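Local structure of protein F01G10.3, confirmed by transcript evidence (Caenorhabditis elegans, 3K6J) at residues Ala58-Gly63 with Ser123-Leu128; Ala68-Phe73 with Thr80-Arg85; Gly318-Asp323 with Lys329-Glu334. The protein probably oxidises (3S)-3-hydroxyacyl-CoA to its 3-keto form with NAD+, as the zinc-containing dehydrogenase part of a multifunctional enzyme. One frame throughout, in Å; residues are numbered along the deposited sequence.

Contact 1. Residues Ala58-Gly63 with Ser123-Leu128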
loop_
_atom_site.group_PDB
_atom_site.type_symbol
_atom_site.label_atom_id
_atom_site.label_comp_id
_atom_site.label_asym_id
_atom_site.label_seq_id
_atom_site.Cartn_x
_atom_site.Cartn_y
_atom_site.Cartn_z
ATOM N N ALA A 58 -20.710 -8.273 1.030
ATOM C CA ALA A 58 -20.438 -9.000 2.241
ATOM C C ALA A 58 -18.947 -9.192 2.378
ATOM O O ALA A 58 -18.253 -9.445 1.406
ATOM C CB ALA A 58 -21.191 -10.374 2.302
ATOM N N ILE A 59 -18.468 -9.007 3.590
ATOM C CA ILE A 59 -17.073 -9.173 3.921
ATOM C C ILE A 59 -17.058 -10.276 4.985
ATOM O O ILE A 59 -17.687 -10.132 6.052
ATOM C CB ILE A 59 -16.464 -7.887 4.520
ATOM C CG1 ILE A 59 -16.584 -6.663 3.560
ATOM C CG2 ILE A 59 -15.030 -8.160 4.992
ATOM C CD1 ILE A 59 -15.689 -6.714 2.304
ATOM N N ILE A 60 -16.364 -11.374 4.696
ATOM C CA ILE A 60 -16.358 -12.490 5.628
ATOM C C ILE A 60 -15.081 -12.465 6.431
ATOM O O ILE A 60 -13.970 -12.486 5.862
ATOM C CB ILE A 60 -16.561 -13.839 4.898
ATOM C CG1 ILE A 60 -17.789 -13.759 3.988
ATOM C CG2 ILE A 60 -16.746 -14.991 5.899
ATOM C CD1 ILE A 60 -17.893 -14.936 3.013
ATOM N N GLY A 61 -15.232 -12.373 7.752
ATOM C CA GLY A 61 -14.083 -12.303 8.656
ATOM C C GLY A 61 -13.958 -10.944 9.324
ATOM O O GLY A 61 -13.944 -9.907 8.637
ATOM N N GLY A 62 -13.838 -10.940 10.660
ATOM C CA GLY A 62 -13.765 -9.695 11.439
ATOM C C GLY A 62 -12.394 -9.273 11.964
ATOM O O GLY A 62 -12.287 -8.530 12.958
ATOM N N GLY A 63 -11.339 -9.758 11.318
ATOM C CA GLY A 63 -9.988 -9.223 11.519
ATOM C C GLY A 63 -9.819 -7.785 11.018
ATOM O O GLY A 63 -10.762 -7.139 10.565
ATOM N N SER A 123 -23.436 -13.278 12.067
ATOM C CA SER A 123 -22.725 -14.553 11.939
ATOM C C SER A 123 -23.562 -15.577 11.162
ATOM O O SER A 123 -23.259 -16.780 11.167
ATOM C CB SER A 123 -22.344 -15.087 13.310
ATOM O OG SER A 123 -23.496 -15.168 14.120
ATOM N N ASP A 124 -24.580 -15.065 10.465
ATOM C CA ASP A 124 -25.537 -15.851 9.688
ATOM C C ASP A 124 -25.383 -15.656 8.169
ATOM O O ASP A 124 -25.561 -14.552 7.663
ATOM C CB ASP A 124 -26.962 -15.456 10.117
ATOM C CG ASP A 124 -28.054 -16.130 9.288
ATOM O OD1 ASP A 124 -29.194 -15.622 9.284
ATOM O OD2 ASP A 124 -27.799 -17.161 8.638
ATOM N N PHE A 125 -25.118 -16.742 7.451
ATOM C CA PHE A 125 -24.934 -16.708 5.989
ATOM C C PHE A 125 -26.195 -16.503 5.139
ATOM O O PHE A 125 -26.132 -15.934 4.047
ATOM C CB PHE A 125 -24.217 -17.972 5.527
ATOM C CG PHE A 125 -22.782 -18.012 5.923
ATOM C CD1 PHE A 125 -22.416 -18.267 7.238
ATOM C CD2 PHE A 125 -21.791 -17.761 4.987
ATOM C CE1 PHE A 125 -21.072 -18.290 7.605
ATOM C CE2 PHE A 125 -20.440 -17.778 5.347
ATOM C CZ PHE A 125 -20.079 -18.045 6.657
ATOM N N HIS A 126 -27.335 -16.971 5.627
ATOM C CA HIS A 126 -28.570 -16.888 4.861
ATOM C C HIS A 126 -29.098 -15.462 4.785
ATOM O O HIS A 126 -30.245 -15.233 4.390
ATOM C CB HIS A 126 -29.608 -17.867 5.422
ATOM C CG HIS A 126 -29.259 -19.299 5.159
ATOM N ND1 HIS A 126 -30.046 -20.130 4.385
ATOM C CD2 HIS A 126 -28.174 -20.033 5.518
ATOM C CE1 HIS A 126 -29.473 -21.319 4.300
ATOM N NE2 HIS A 126 -28.334 -21.285 4.974
ATOM N N LYS A 127 -28.238 -14.513 5.165
ATOM C CA LYS A 127 -28.513 -13.082 5.029
ATOM C C LYS A 127 -27.914 -12.575 3.708
ATOM O O LYS A 127 -28.232 -11.464 3.264
ATOM C CB LYS A 127 -27.916 -12.285 6.216
ATOM C CG LYS A 127 -28.342 -12.737 7.630
ATOM C CD LYS A 127 -29.403 -11.836 8.271
ATOM C CE LYS A 127 -29.867 -12.416 9.624
ATOM N NZ LYS A 127 -30.850 -11.564 10.351
ATOM N N LEU A 128 -27.077 -13.402 3.075
ATOM C CA LEU A 128 -26.240 -12.969 1.956
ATOM C C LEU A 128 -26.802 -13.221 0.557
ATOM O O LEU A 128 -26.222 -12.769 -0.436
ATOM C CB LEU A 128 -24.853 -13.609 2.047
ATOM C CG LEU A 128 -24.060 -13.456 3.346
ATOM C CD1 LEU A 128 -22.636 -13.970 3.163
ATOM C CD2 LEU A 128 -24.062 -12.017 3.806
#
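The isobutyl end of L128 overlaps the methyl of A58: CD2 lies 3.6 Å from A58 CB, and CD1 reaches the same carbon at 4.0 Å. This joins the first strand of a Rossmann fold, 56-60, to the chain that leaves edge strand 119-122 and crosses toward strand 133-136. With CG beside its own backbone N (chi1 -53°), L128 turns both methyls to A58. Two positions along the strand from A58, I60 points to the same face and extends CD1 to CE2 of F125 at 4.5 Å, a looser approach that is oblique to the ring. No hydrogen bond crosses between the segments, and the contact is apolar throughout. I134 of the neighbouring strand touches A58, I60 and L128, while L148 and L152 of helix 142-153 pack on both I60 and F125. L128 also rests on F81 and V83, spanning the strand that intervenes. Past I60 the chain turns through G61, G62 and G63, consistent with the dinucleotide-binding glycine motif; the backbone angles of G61 would drive a CB into the carbonyl O of I60, reason enough for a glycine there, and G63 is the N-cap residue of helix 64-75. The crossing loop is folded by its own bonds. L128 N donates to F125 O at 2.9 Å, and D124 closes an Asx turn in which H126 N meets its OD2 at 3.1 Å, arriving from above the carboxylate plane, 58° out of it.

Contact 2. Residues Ala68-Phe73 with Thr80-Arg85; sequences AMAICF and TFLVVR
T80 and A70 bury the most surface here, meeting where helix 64-75 lies against strand 79-83 in the first beta-alpha-beta crossover of the Rossmann fold. Helix segment 68-73 and strand segment 80-83 run nearly antiparallel, at 167°, with their axes 8.5 Å apart at closest approach; the small alanine suits this close packing. The methyl CG2 of T80 touches A70 twice, lying 3.9 Å from its CB and 3.8 Å from its carbonyl O. T80 directs CG2 anti to its backbone N and brings OG1 round beside that N (chi1 -53°), which divides the branch between two partners: the methyl meets A70, while the hydroxyl sits 3.2 Å from CB of F73. The hydroxyl's polar need is met by a hydrogen bond with the carbonyl O of I78, just before the strand. With an alanine in place of T80, the A70 methyl would probably face a gap where CG2 had been, and I78 O would lose its hydroxyl partner. F73 contributes chiefly its CB, for its ring leads away from the strand segment toward V57 and I222. On the other flank of A70, L82 carries its branch to the helix with CG anti to the backbone N. L119 of the next strand packs on both A70 and L82, extending the apolar layer toward the sheet edge. Both leucine methyls approach the alanine carbon from the same side, L82 CD1 at 4.0 Å and CD2 at 4.1 Å from A70 CB.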
loop_
_atom_site.group_PDB
_atom_site.type_symbol
_atom_site.label_atom_id
_atom_site.label_comp_id
_atom_site.label_asym_id
_atom_site.label_seq_id
_atom_site.Cartn_x
_atom_site.Cartn_y
_atom_site.Cartn_z
ATOM N N ALA A 68 -11.608 -3.183 8.017
ATOM C CA ALA A 68 -11.238 -2.030 7.196
ATOM C C ALA A 68 -11.991 -2.023 5.855
ATOM O O ALA A 68 -12.487 -0.986 5.437
ATOM C CB ALA A 68 -9.726 -1.938 7.018
ATOM N N MET A 69 -12.120 -3.179 5.208
ATOM C CA MET A 69 -12.888 -3.246 3.975
ATOM C C MET A 69 -14.357 -2.942 4.192
ATOM O O MET A 69 -14.958 -2.226 3.405
ATOM C CB MET A 69 -12.732 -4.591 3.249
ATOM C CG MET A 69 -11.342 -4.845 2.668
ATOM S SD MET A 69 -11.314 -6.360 1.674
ATOM C CE MET A 69 -11.378 -7.633 2.954
ATOM N N ALA A 70 -14.943 -3.486 5.244
ATOM C CA ALA A 70 -16.362 -3.233 5.502
ATOM C C ALA A 70 -16.675 -1.767 5.770
ATOM O O ALA A 70 -17.735 -1.281 5.400
ATOM C CB ALA A 70 -16.895 -4.131 6.656
ATOM N N ILE A 71 -15.757 -1.086 6.445
ATOM C CA ILE A 71 -15.841 0.347 6.693
ATOM C C ILE A 71 -15.875 1.119 5.362
ATOM O O ILE A 71 -16.738 1.982 5.156
ATOM C CB ILE A 71 -14.670 0.813 7.588
ATOM C CG1 ILE A 71 -14.900 0.388 9.045
ATOM C CG2 ILE A 71 -14.455 2.334 7.483
ATOM C CD1 ILE A 71 -13.742 0.790 9.967
ATOM N N CYS A 72 -14.952 0.782 4.466
ATOM C CA CYS A 72 -14.845 1.426 3.176
ATOM C C CYS A 72 -16.155 1.307 2.380
ATOM O O CYS A 72 -16.630 2.288 1.828
ATOM C CB CYS A 72 -13.698 0.810 2.376
ATOM S SG CYS A 72 -12.075 1.317 2.960
ATOM N N PHE A 73 -16.713 0.103 2.300
ATOM C CA PHE A 73 -17.980 -0.066 1.585
ATOM C C PHE A 73 -19.152 0.660 2.290
ATOM O O PHE A 73 -19.999 1.257 1.642
ATOM C CB PHE A 73 -18.306 -1.554 1.369
ATOM C CG PHE A 73 -17.533 -2.180 0.256
ATOM C CD1 PHE A 73 -17.942 -2.018 -1.073
ATOM C CD2 PHE A 73 -16.381 -2.925 0.523
ATOM C CE1 PHE A 73 -17.226 -2.583 -2.113
ATOM C CE2 PHE A 73 -15.648 -3.525 -0.520
ATOM C CZ PHE A 73 -16.074 -3.362 -1.835
ATOM N N THR A 80 -23.589 -3.282 3.618
ATOM C CA THR A 80 -22.447 -4.159 3.842
ATOM C C THR A 80 -22.678 -5.088 5.031
ATOM O O THR A 80 -22.851 -4.636 6.166
ATOM C CB THR A 80 -21.134 -3.310 4.079
ATOM O OG1 THR A 80 -20.963 -2.382 3.001
ATOM C CG2 THR A 80 -19.890 -4.199 4.183
ATOM N N PHE A 81 -22.657 -6.391 4.779
ATOM C CA PHE A 81 -22.670 -7.352 5.859
ATOM C C PHE A 81 -21.250 -7.679 6.248
ATOM O O PHE A 81 -20.406 -7.949 5.400
ATOM C CB PHE A 81 -23.422 -8.625 5.448
ATOM C CG PHE A 81 -24.845 -8.377 5.059
ATOM C CD1 PHE A 81 -25.857 -8.406 6.023
ATOM C CD2 PHE A 81 -25.179 -8.080 3.723
ATOM C CE1 PHE A 81 -27.181 -8.155 5.659
ATOM C CE2 PHE A 81 -26.495 -7.848 3.357
ATOM C CZ PHE A 81 -27.501 -7.872 4.328
ATOM N N LEU A 82 -20.979 -7.636 7.539
ATOM C CA LEU A 82 -19.701 -8.082 8.036
ATOM C C LEU A 82 -19.964 -9.387 8.799
ATOM O O LEU A 82 -20.552 -9.397 9.875
ATOM C CB LEU A 82 -19.058 -6.980 8.882
ATOM C CG LEU A 82 -17.683 -7.251 9.502
ATOM C CD1 LEU A 82 -16.656 -7.683 8.464
ATOM C CD2 LEU A 82 -17.249 -6.000 10.271
ATOM N N VAL A 83 -19.552 -10.492 8.190
ATOM C CA VAL A 83 -19.887 -11.837 8.667
ATOM C C VAL A 83 -18.743 -12.379 9.493
ATOM O O VAL A 83 -17.656 -12.629 8.978
ATOM C CB VAL A 83 -20.210 -12.775 7.485
ATOM C CG1 VAL A 83 -20.600 -14.185 7.975
ATOM C CG2 VAL A 83 -21.297 -12.142 6.573
ATOM N N VAL A 84 -18.992 -12.539 10.789
ATOM C CA VAL A 84 -17.935 -12.836 11.749
ATOM C C VAL A 84 -18.328 -14.005 12.687
ATOM O O VAL A 84 -19.486 -14.329 12.803
ATOM C CB VAL A 84 -17.649 -11.583 12.600
ATOM C CG1 VAL A 84 -17.252 -10.390 11.702
ATOM C CG2 VAL A 84 -18.879 -11.216 13.462
ATOM N N ARG A 85 -17.356 -14.619 13.358
ATOM C CA ARG A 85 -17.659 -15.665 14.353
ATOM C C ARG A 85 -18.298 -15.098 15.625
ATOM O O ARG A 85 -19.226 -15.683 16.182
ATOM C CB ARG A 85 -16.419 -16.470 14.732
ATOM C CG ARG A 85 -15.604 -16.990 13.561
ATOM C CD ARG A 85 -14.292 -16.287 13.559
ATOM N NE ARG A 85 -13.264 -17.061 14.229
ATOM C CZ ARG A 85 -12.004 -16.667 14.350
ATOM N NH1 ARG A 85 -11.620 -15.500 13.847
ATOM N NH2 ARG A 85 -11.114 -17.443 14.965
#

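Contact 3. Residues Gly318-Asp323 with Lys329-Glu334; sequences GFYKYD and KENDTE
A short antiparallel beta hairpin pairs K321 with E330 and Y322 with K329. K321 N donates to E330 O at 2.8 Å, nearly straight (N-H...O 167°), whereas the return bond from E330 N to K321 O is weak. On the face carrying these two side chains, K321 NZ forms a salt bridge with E330 OE2 at 2.9 Å, coming from above the carboxylate plane. The lysine starts between its backbone N and carbonyl carbon (chi1 52°) and bends at chi3, which brings its tip alongside the glutamate; the other carboxylate oxygen, OE1, pairs with R328. On the other face, that of Y322 and K329, the aliphatic part of K329 touches Y322 and also reaches the ring of Y320. Its CD makes a CH-pi contact over the face of Y320, 3.9 Å from the ring centroid, and its CG lies 3.6 Å from CE1 of Y322. The hairpin packs on the helical part of the dehydrogenase through its tyrosines: Y320 OH is hydrogen-bonded to D263 and Y322 OH to D280, while T277 touches both Y320 and K329. Beyond the strand pair, N331 brings ND2 to the ring edge of Y320, 3.8 Å from CE1. D332 is the N-cap of helix 333-341, its OD2 accepting from M335 N, and its OD1 lies 3.5 Å from K321 CB. A water donates to F319 O and accepts from D332 N at 3.1 Å.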
loop_
_atom_site.group_PDB
_atom_site.type_symbol
_atom_site.label_atom_id
_atom_site.label_comp_id
_atom_site.label_asym_id
_atom_site.label_seq_id
_atom_site.Cartn_x
_atom_site.Cartn_y
_atom_site.Cartn_z
ATOM N N GLY A 318 10.342 7.141 19.282
ATOM C CA GLY A 318 10.843 6.531 18.049
ATOM C C GLY A 318 11.812 7.499 17.409
ATOM O O GLY A 318 12.844 7.822 17.986
ATOM N N PHE A 319 11.492 7.978 16.217
ATOM C CA PHE A 319 12.249 9.083 15.675
ATOM C C PHE A 319 11.754 10.357 16.327
ATOM O O PHE A 319 12.489 11.335 16.428
ATOM C CB PHE A 319 12.128 9.147 14.159
ATOM C CG PHE A 319 12.933 8.099 13.455
ATOM C CD1 PHE A 319 14.309 8.227 13.342
ATOM C CD2 PHE A 319 12.317 6.972 12.926
ATOM C CE1 PHE A 319 15.060 7.254 12.701
ATOM C CE2 PHE A 319 13.052 5.991 12.282
ATOM C CZ PHE A 319 14.425 6.125 12.166
ATOM N N TYR A 320 10.502 10.325 16.772
ATOM C CA TYR A 320 9.887 11.432 17.486
ATOM C C TYR A 320 9.609 11.016 18.932
ATOM O O TYR A 320 10.044 9.953 19.372
ATOM C CB TYR A 320 8.592 11.858 16.786
ATOM C CG TYR A 320 8.796 12.469 15.410
ATOM C CD1 TYR A 320 8.817 13.856 15.242
ATOM C CD2 TYR A 320 8.969 11.665 14.272
ATOM C CE1 TYR A 320 9.002 14.428 13.977
ATOM C CE2 TYR A 320 9.152 12.233 13.011
ATOM C CZ TYR A 320 9.162 13.613 12.874
ATOM O OH TYR A 320 9.336 14.189 11.646
ATOM N N LYS A 321 8.902 11.862 19.671
ATOM C CA LYS A 321 8.362 11.463 20.963
ATOM C C LYS A 321 6.860 11.710 21.011
ATOM O O LYS A 321 6.339 12.661 20.415
ATOM C CB LYS A 321 9.092 12.137 22.141
ATOM C CG LYS A 321 9.219 13.661 22.055
ATOM C CD LYS A 321 9.620 14.298 23.385
ATOM C CE LYS A 321 8.416 14.924 24.089
ATOM N NZ LYS A 321 8.839 15.918 25.116
ATOM N N TYR A 322 6.174 10.829 21.722
ATOM C CA TYR A 322 4.731 10.828 21.756
ATOM C C TYR A 322 4.272 10.870 23.207
ATOM O O TYR A 322 4.366 9.884 23.949
ATOM C CB TYR A 322 4.197 9.609 20.989
ATOM C CG TYR A 322 4.757 9.548 19.577
ATOM C CD1 TYR A 322 4.154 10.259 18.537
ATOM C CD2 TYR A 322 5.916 8.822 19.295
ATOM C CE1 TYR A 322 4.672 10.232 17.248
ATOM C CE2 TYR A 322 6.447 8.795 18.014
ATOM C CZ TYR A 322 5.815 9.502 16.996
ATOM O OH TYR A 322 6.322 9.478 15.728
ATOM N N ASP A 323 3.810 12.049 23.605
ATOM C CA ASP A 323 3.368 12.309 24.968
ATOM C C ASP A 323 2.108 11.494 25.318
ATOM O O ASP A 323 1.322 11.126 24.432
ATOM C CB ASP A 323 3.161 13.824 25.147
ATOM C CG ASP A 323 1.860 14.164 25.835
ATOM O OD1 ASP A 323 0.955 14.698 25.151
ATOM O OD2 ASP A 323 1.738 13.882 27.050
ATOM N N LYS A 329 2.548 13.997 18.471
ATOM C CA LYS A 329 3.907 13.991 17.938
ATOM C C LYS A 329 4.658 15.247 18.377
ATOM O O LYS A 329 4.119 16.353 18.329
ATOM C CB LYS A 329 3.864 13.914 16.404
ATOM C CG LYS A 329 5.174 13.486 15.734
ATOM C CD LYS A 329 5.219 13.844 14.234
ATOM C CE LYS A 329 4.164 13.102 13.425
ATOM N NZ LYS A 329 3.804 13.816 12.164
ATOM N N GLU A 330 5.904 15.060 18.799
ATOM C CA GLU A 330 6.742 16.152 19.271
ATOM C C GLU A 330 8.194 15.776 19.036
ATOM O O GLU A 330 8.547 14.600 19.091
ATOM C CB GLU A 330 6.482 16.395 20.762
ATOM C CG GLU A 330 6.833 17.781 21.279
ATOM C CD GLU A 330 6.530 17.934 22.772
ATOM O OE1 GLU A 330 5.334 18.033 23.142
ATOM O OE2 GLU A 330 7.487 17.955 23.580
ATOM N N ASN A 331 9.029 16.772 18.762
ATOM C CA ASN A 331 10.449 16.535 18.496
ATOM C C ASN A 331 11.159 16.028 19.752
ATOM O O ASN A 331 10.771 16.374 20.872
ATOM C CB ASN A 331 11.120 17.811 17.965
ATOM C CG ASN A 331 10.741 18.142 16.505
ATOM O OD1 ASN A 331 11.424 18.928 15.859
ATOM N ND2 ASN A 331 9.668 17.546 15.991
ATOM N N ASP A 332 12.187 15.203 19.569
ATOM C CA ASP A 332 12.889 14.592 20.699
ATOM C C ASP A 332 14.367 14.919 20.695
ATOM O O ASP A 332 15.076 14.718 19.701
ATOM C CB ASP A 332 12.680 13.079 20.732
ATOM C CG ASP A 332 13.250 12.432 21.991
ATOM O OD1 ASP A 332 12.498 12.249 22.971
ATOM O OD2 ASP A 332 14.451 12.105 21.997
ATOM N N THR A 333 14.830 15.405 21.837
ATOM C CA THR A 333 16.174 15.930 21.939
ATOM C C THR A 333 17.213 14.809 22.017
ATOM O O THR A 333 18.332 14.961 21.534
ATOM C CB THR A 333 16.274 16.953 23.101
ATOM O OG1 THR A 333 17.461 17.733 22.959
ATOM C CG2 THR A 333 16.227 16.272 24.482
ATOM N N GLU A 334 16.827 13.680 22.606
ATOM C CA GLU A 334 17.723 12.534 22.732
ATOM C C GLU A 334 18.020 11.938 21.359
ATOM O O GLU A 334 19.122 11.429 21.113
ATOM C CB GLU A 334 17.127 11.462 23.658
ATOM C CG GLU A 334 18.118 10.364 24.078
ATOM C CD GLU A 334 17.471 9.250 24.899
ATOM O OE1 GLU A 334 16.472 8.651 24.434
ATOM O OE2 GLU A 334 17.971 8.963 26.014
HETATM O O HOH W 1 12.996 14.131 16.808
#

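Contacts 1 and 2 belong to the same Rossmann sheet and touch each other, with I59 N probably hydrogen-bonded to F81 O and G61 N to V83 O. Each uses one of two neighbouring strands, 56-60 in contact 1 and 79-83 in contact 2, but they pack different layers: contact 2 sets the connecting helix against its strand, whereas contact 1 brings in the crossing loop. Both are buried, largely apolar and without hydrogen bonds between their own segments. Contact 3 stands apart, its centre about 42 Å from that of contact 1 and 35 Å from that of contact 2. Only partly buried, it pairs backbones directly and adds a salt bridge, a CH-pi contact and a water bridge.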